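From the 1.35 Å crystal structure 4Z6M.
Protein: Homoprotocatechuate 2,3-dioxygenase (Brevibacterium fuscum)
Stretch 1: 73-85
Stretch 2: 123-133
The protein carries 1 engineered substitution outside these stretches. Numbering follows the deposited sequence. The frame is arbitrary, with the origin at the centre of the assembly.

Stretch 1 (73-85) ALKAMAFRVRTPE
Stretch 2, residues 123-133: GFPYEFFFETT

On one face of the two-strand pairing, Met 77, Tyr 126, Phe 79 and Phe 128 form the apolar centre of a contact burying 971 Å². Phe 79 (m, chi2 -88°) turns its ring edge onto the face of Tyr 126 (chi1 -84°, chi2 11°), centroids 5.0 Å apart and planes at 63°. Met 77 (p, t, m) packs CG 3.4 Å from Tyr 126 CD1, and its SD lies 3.9 Å from Phe 124 CD2. Phe 128 (m) meets Val 81 (m), CD1 to CG1 3.9 Å.

Beneath this runs a parallel ladder, strands 73-81 and 125-129 inclined at 37°, extended (phi/psi -117/135 at Phe 79, -123/132 at Phe 128), in the register Met 77-Tyr 126 through Arg 80-Phe 129. Met 77 and Phe 79 use both N and O: Met 77 N gives to Pro 125 O (2.9 Å), which suits a proline without N-H, Glu 127 N to Met 77 O (2.8 Å), Phe 79 N to Glu 127 O (2.8 Å) and Val 81 N to Phe 129 O (2.9 Å); Phe 129 N to Phe 79 O is weak at 3.3 Å.

On the other face, Ala 78 CA and Glu 127 CA are 4.3 Å apart, the register's closest pair, and Phe 129 (p) lays its ring over Arg 80 CA.

At the polar edge, past the strand, Phe 130 (-109/-54) has the largest covered area. Extended Arg 80 (t, t, t) sends NE and NH2 to Phe 130 O, both 2.9 Å. The flat Phe 130 ring (t, 79°) offers two faces: the guanidinium lies off-centre over one, Arg 80 CZ 4.7 Å from the Phe 130 centroid and 27° off the normal; Pro 84 CD, 3.7 Å from Phe 130 CD2, covers the opposite face.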

# COMPACT_ATOMS: atom_id res chain seq x y z
N ALA A 73 -18.02 25.15 18.03
CA ALA A 73 -18.53 25.78 16.81
C ALA A 73 -17.39 26.07 15.85
O ALA A 73 -16.23 26.16 16.28
CB ALA A 73 -19.26 27.07 17.14
N LEU A 74 -17.71 26.24 14.56
CA LEU A 74 -16.76 26.84 13.62
C LEU A 74 -16.67 28.35 13.87
O LEU A 74 -17.69 29.03 13.85
CB LEU A 74 -17.24 26.59 12.19
CG LEU A 74 -16.41 27.32 11.11
CD1 LEU A 74 -15.03 26.69 10.94
CD2 LEU A 74 -17.14 27.37 9.79
N LYS A 75 -15.46 28.85 14.14
CA LYS A 75 -15.23 30.29 14.25
C LYS A 75 -14.87 30.94 12.92
O LYS A 75 -15.30 32.05 12.63
CB LYS A 75 -14.17 30.59 15.33
CG LYS A 75 -13.97 32.05 15.63
CD LYS A 75 -13.29 32.28 16.96
CE LYS A 75 -13.06 33.78 17.15
NZ LYS A 75 -12.93 34.14 18.58
N ALA A 76 -14.09 30.22 12.09
CA ALA A 76 -13.73 30.75 10.77
C ALA A 76 -13.24 29.64 9.88
O ALA A 76 -12.51 28.75 10.33
CB ALA A 76 -12.65 31.80 10.88
N MET A 77 -13.65 29.71 8.62
CA MET A 77 -13.07 28.89 7.57
C MET A 77 -12.33 29.80 6.63
O MET A 77 -12.89 30.76 6.11
CB MET A 77 -14.15 28.04 6.86
CG MET A 77 -15.40 28.75 6.48
SD MET A 77 -16.82 27.67 6.12
CE MET A 77 -16.11 26.42 5.30
N ALA A 78 -11.01 29.57 6.50
CA ALA A 78 -10.11 30.52 5.88
C ALA A 78 -9.61 30.00 4.55
O ALA A 78 -9.19 28.83 4.44
CB ALA A 78 -8.92 30.82 6.79
N PHE A 79 -9.60 30.90 3.57
CA PHE A 79 -9.05 30.66 2.25
C PHE A 79 -7.90 31.62 2.02
O PHE A 79 -7.99 32.80 2.35
CB PHE A 79 -10.11 30.93 1.19
CG PHE A 79 -11.32 30.05 1.33
CD1 PHE A 79 -11.38 28.82 0.72
CD2 PHE A 79 -12.41 30.46 2.09
CE1 PHE A 79 -12.49 28.00 0.85
CE2 PHE A 79 -13.54 29.64 2.22
CZ PHE A 79 -13.57 28.40 1.61
N ARG A 80 -6.79 31.09 1.50
CA ARG A 80 -5.68 31.95 1.10
C ARG A 80 -5.93 32.52 -0.29
O ARG A 80 -6.42 31.81 -1.18
CB ARG A 80 -4.36 31.21 1.17
CG ARG A 80 -3.17 32.15 1.22
CD ARG A 80 -1.83 31.46 1.40
NE ARG A 80 -0.82 32.45 1.64
CZ ARG A 80 0.47 32.34 1.35
NH1 ARG A 80 0.98 31.24 0.82
NH2 ARG A 80 1.27 33.36 1.59
N VAL A 81 -5.62 33.79 -0.45
CA VAL A 81 -5.73 34.49 -1.72
C VAL A 81 -4.35 34.77 -2.32
O VAL A 81 -3.32 34.64 -1.64
CB VAL A 81 -6.55 35.79 -1.59
CG1 VAL A 81 -7.94 35.47 -1.15
CG2 VAL A 81 -5.91 36.80 -0.65
N ARG A 82 -4.32 35.12 -3.60
CA ARG A 82 -3.06 35.09 -4.35
C ARG A 82 -2.10 36.21 -3.97
O ARG A 82 -0.90 36.00 -3.97
CB ARG A 82 -3.32 35.13 -5.85
CG ARG A 82 -2.04 34.98 -6.68
CD ARG A 82 -2.31 34.79 -8.15
NE ARG A 82 -2.92 33.48 -8.39
CZ ARG A 82 -2.24 32.33 -8.43
NH1 ARG A 82 -0.92 32.31 -8.31
NH2 ARG A 82 -2.90 31.20 -8.64
N THR A 83 -2.63 37.39 -3.65
CA THR A 83 -1.79 38.57 -3.42
C THR A 83 -2.38 39.37 -2.26
O THR A 83 -3.57 39.25 -1.94
CB THR A 83 -1.73 39.51 -4.64
OG1 THR A 83 -3.02 40.09 -4.86
CG2 THR A 83 -1.30 38.80 -5.88
N PRO A 84 -1.57 40.27 -1.67
CA PRO A 84 -2.12 41.14 -0.65
C PRO A 84 -3.34 41.94 -1.13
O PRO A 84 -4.29 42.14 -0.38
CB PRO A 84 -0.95 42.05 -0.31
CG PRO A 84 0.26 41.23 -0.58
CD PRO A 84 -0.10 40.38 -1.76
N GLU A 85 -3.30 42.37 -2.39
CA GLU A 85 -4.36 43.18 -2.99
C GLU A 85 -5.68 42.41 -3.11
O GLU A 85 -6.76 43.01 -3.15
CB GLU A 85 -3.88 43.66 -4.37
CG GLU A 85 -2.72 44.68 -4.31
CD GLU A 85 -1.31 44.11 -4.05
OE1 GLU A 85 -0.43 44.94 -3.70
OE2 GLU A 85 -1.05 42.89 -4.19
N GLY A 123 -24.35 32.76 5.74
CA GLY A 123 -24.20 32.79 7.20
C GLY A 123 -22.89 32.23 7.73
O GLY A 123 -22.76 32.04 8.94
N PHE A 124 -21.93 31.97 6.84
CA PHE A 124 -20.69 31.33 7.25
C PHE A 124 -19.60 32.36 7.48
O PHE A 124 -19.49 33.35 6.76
CB PHE A 124 -20.22 30.31 6.21
CG PHE A 124 -21.02 29.07 6.21
CD1 PHE A 124 -22.18 28.99 5.46
CD2 PHE A 124 -20.65 27.97 6.97
CE1 PHE A 124 -22.94 27.84 5.47
CE2 PHE A 124 -21.41 26.83 6.99
CZ PHE A 124 -22.56 26.76 6.22
N PRO A 125 -18.75 32.11 8.49
CA PRO A 125 -17.63 32.99 8.80
C PRO A 125 -16.45 32.61 7.91
O PRO A 125 -15.67 31.71 8.25
CB PRO A 125 -17.36 32.71 10.28
CG PRO A 125 -17.80 31.31 10.48
CD PRO A 125 -18.94 31.07 9.52
N TYR A 126 -16.32 33.30 6.80
CA TYR A 126 -15.18 33.12 5.89
C TYR A 126 -14.06 34.07 6.27
O TYR A 126 -14.32 35.22 6.62
CB TYR A 126 -15.59 33.38 4.45
CG TYR A 126 -16.24 32.24 3.67
CD1 TYR A 126 -16.67 31.06 4.26
CD2 TYR A 126 -16.33 32.35 2.30
CE1 TYR A 126 -17.19 30.02 3.48
CE2 TYR A 126 -16.86 31.32 1.52
CZ TYR A 126 -17.29 30.16 2.12
OH TYR A 126 -17.77 29.13 1.34
N GLU A 127 -12.80 33.60 6.15
CA GLU A 127 -11.65 34.49 6.20
C GLU A 127 -10.89 34.43 4.87
O GLU A 127 -10.75 33.37 4.28
CB GLU A 127 -10.68 34.12 7.34
CG GLU A 127 -9.48 35.08 7.43
CD GLU A 127 -8.54 34.76 8.57
OE1 GLU A 127 -8.83 35.16 9.74
OE2 GLU A 127 -7.51 34.10 8.30
N PHE A 128 -10.39 35.58 4.44
CA PHE A 128 -9.47 35.70 3.32
C PHE A 128 -8.21 36.39 3.81
O PHE A 128 -8.26 37.43 4.48
CB PHE A 128 -10.11 36.51 2.21
CG PHE A 128 -11.38 35.91 1.70
CD1 PHE A 128 -11.34 34.92 0.73
CD2 PHE A 128 -12.60 36.24 2.28
CE1 PHE A 128 -12.50 34.31 0.30
CE2 PHE A 128 -13.77 35.64 1.85
CZ PHE A 128 -13.72 34.68 0.85
N PHE A 129 -7.07 35.80 3.46
CA PHE A 129 -5.77 36.35 3.87
C PHE A 129 -4.75 35.97 2.80
O PHE A 129 -4.93 34.96 2.10
CB PHE A 129 -5.33 35.82 5.23
CG PHE A 129 -4.89 34.38 5.19
CD1 PHE A 129 -5.81 33.36 5.32
CD2 PHE A 129 -3.56 34.05 4.93
CE1 PHE A 129 -5.42 32.04 5.21
CE2 PHE A 129 -3.16 32.72 4.83
CZ PHE A 129 -4.09 31.72 4.97
N PHE A 130 -3.68 36.77 2.69
CA PHE A 130 -2.47 36.39 1.97
C PHE A 130 -1.30 36.14 2.94
O PHE A 130 -0.68 35.06 2.92
CB PHE A 130 -2.06 37.43 0.93
CG PHE A 130 -0.72 37.15 0.35
CD1 PHE A 130 -0.58 36.19 -0.63
CD2 PHE A 130 0.42 37.77 0.86
CE1 PHE A 130 0.67 35.89 -1.13
CE2 PHE A 130 1.66 37.49 0.35
CZ PHE A 130 1.79 36.54 -0.64
N GLU A 131 -1.00 37.12 3.80
CA GLU A 131 0.19 37.05 4.66
C GLU A 131 0.06 35.94 5.70
O GLU A 131 -0.93 35.84 6.41
CB GLU A 131 0.41 38.38 5.41
CG GLU A 131 0.59 39.61 4.52
CD GLU A 131 0.64 40.94 5.27
OE1 GLU A 131 0.18 41.09 6.46
OE2 GLU A 131 1.16 41.88 4.62
N THR A 132 1.10 35.11 5.79
CA THR A 132 1.17 34.06 6.79
C THR A 132 2.64 33.74 7.11
O THR A 132 3.50 33.82 6.23
CB THR A 132 0.39 32.79 6.37
OG1 THR A 132 0.50 31.78 7.39
CG2 THR A 132 0.87 32.24 5.06
N THR A 133 2.91 33.42 8.37
CA THR A 133 4.24 33.06 8.80
C THR A 133 4.59 31.67 8.26
O THR A 133 3.89 30.71 8.53
CB THR A 133 4.30 33.03 10.33
OG1 THR A 133 3.92 34.31 10.81
CG2 THR A 133 5.69 32.67 10.84